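Local coordinates for protein carbonic anhydrase (Porphyridium purpureum, PDB 1DDZ) that probably catalyses the reversible hydration of carbon dioxide to hydrogencarbonate and a proton, as a zinc-dependent carbonic anhydrase of the beta class, at residues His415-Ala418 against Glu419-Arg422. Residues are numbered along the deposited sequence; the frame is centred on the assembly and turned at random.
Sequences HNQA and ELSR
Gln417 O takes two bonds from Ser421. Ser421 N approaches Gln417 O at 2.8 Å with an N-H...O angle of 156°, whereas Ser421 OG lies 2.5 Å from Gln417 O, a short separation for a hydroxyl donor. The two donors reach the oxygen from opposite faces of the carbonyl plane, the hydroxyl well above it rather than on a lone pair. Placing OG anti to its own carbonyl carbon (chi1 -64°) turns the hydroxyl back along the helix toward the residue four positions earlier. The Gln417 chain bends at chi2 (-72°), which brings OE1 alongside Leu420 CB, 3.7 Å away, and the two side chains cross at about a right angle. One turn of helix 417-420 accounts for these spacings: Leu420 N donates to Asn416 O at 2.9 Å, nearly straight and in the carbonyl plane, and Asn416 occupies the N-cap position, though its ND2 bonds to Val412 O instead of capping. This short helix lies within the carbonic anhydrase family region 323-475, shortly before helix 426-447 and away from both zinc sites. Leu420 CG rests 3.3 Å from Asn416 O, while its side chain also touches Arg432 of helix 426-447. Glu419 OE2 accepts from Arg422 NH1 at 2.8 Å in a salt bridge, through its syn lone pair and close to the guanidinium plane. Glu419 OE1 pairs with Arg432 NE, so the buried carboxylate is held between two arginines, which probably favours its ionised form.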
# COMPACT_ATOMS: atom_id res chain seq x y z
N HIS A 415 13.11 4.16 19.68
CA HIS A 415 13.74 5.48 19.61
C HIS A 415 13.43 6.39 20.78
O HIS A 415 13.78 7.55 20.75
CB HIS A 415 13.32 6.22 18.31
CG HIS A 415 13.84 5.59 17.05
ND1 HIS A 415 13.02 5.23 16.00
CD2 HIS A 415 15.09 5.20 16.69
CE1 HIS A 415 13.73 4.63 15.07
NE2 HIS A 415 14.99 4.60 15.46
N ASN A 416 12.71 5.87 21.77
CA ASN A 416 12.33 6.70 22.91
C ASN A 416 12.56 6.01 24.23
O ASN A 416 11.82 6.25 25.19
CB ASN A 416 10.86 7.08 22.79
CG ASN A 416 10.62 8.07 21.68
OD1 ASN A 416 10.60 9.26 21.90
ND2 ASN A 416 10.43 7.58 20.48
N GLN A 417 13.54 5.11 24.25
CA GLN A 417 13.88 4.37 25.45
C GLN A 417 14.37 5.29 26.57
O GLN A 417 14.22 4.97 27.74
CB GLN A 417 14.93 3.30 25.13
CG GLN A 417 14.39 2.10 24.39
CD GLN A 417 13.54 1.21 25.26
OE1 GLN A 417 12.75 1.70 26.05
NE2 GLN A 417 13.71 -0.11 25.12
N ALA A 418 14.92 6.44 26.21
CA ALA A 418 15.40 7.38 27.20
C ALA A 418 14.26 7.70 28.16
O ALA A 418 14.41 7.55 29.38
CB ALA A 418 15.90 8.65 26.54
N GLU A 419 13.12 8.07 27.60
CA GLU A 419 11.93 8.37 28.38
C GLU A 419 11.22 7.13 28.85
O GLU A 419 10.82 7.05 30.01
CB GLU A 419 10.96 9.23 27.58
CG GLU A 419 9.56 9.33 28.20
CD GLU A 419 9.55 9.93 29.62
OE1 GLU A 419 8.63 9.63 30.40
OE2 GLU A 419 10.46 10.73 29.95
N LEU A 420 11.06 6.14 27.98
CA LEU A 420 10.35 4.93 28.37
C LEU A 420 11.01 4.14 29.53
O LEU A 420 10.31 3.62 30.38
CB LEU A 420 10.07 4.03 27.15
CG LEU A 420 9.12 4.61 26.09
CD1 LEU A 420 9.02 3.65 24.91
CD2 LEU A 420 7.73 4.88 26.71
N SER A 421 12.33 4.15 29.59
CA SER A 421 13.10 3.47 30.64
C SER A 421 12.77 3.93 32.05
O SER A 421 12.88 3.18 33.01
CB SER A 421 14.59 3.68 30.41
OG SER A 421 14.96 3.06 29.19
N ARG A 422 12.38 5.19 32.17
CA ARG A 422 12.03 5.78 33.45
C ARG A 422 10.77 5.15 34.03
O ARG A 422 10.53 5.23 35.21
CB ARG A 422 11.79 7.28 33.28
CG ARG A 422 12.96 8.04 32.66
CD ARG A 422 12.56 9.48 32.38
NE ARG A 422 12.12 10.13 33.61
CZ ARG A 422 11.30 11.17 33.68
NH1 ARG A 422 10.79 11.72 32.58
NH2 ARG A 422 10.99 11.67 34.87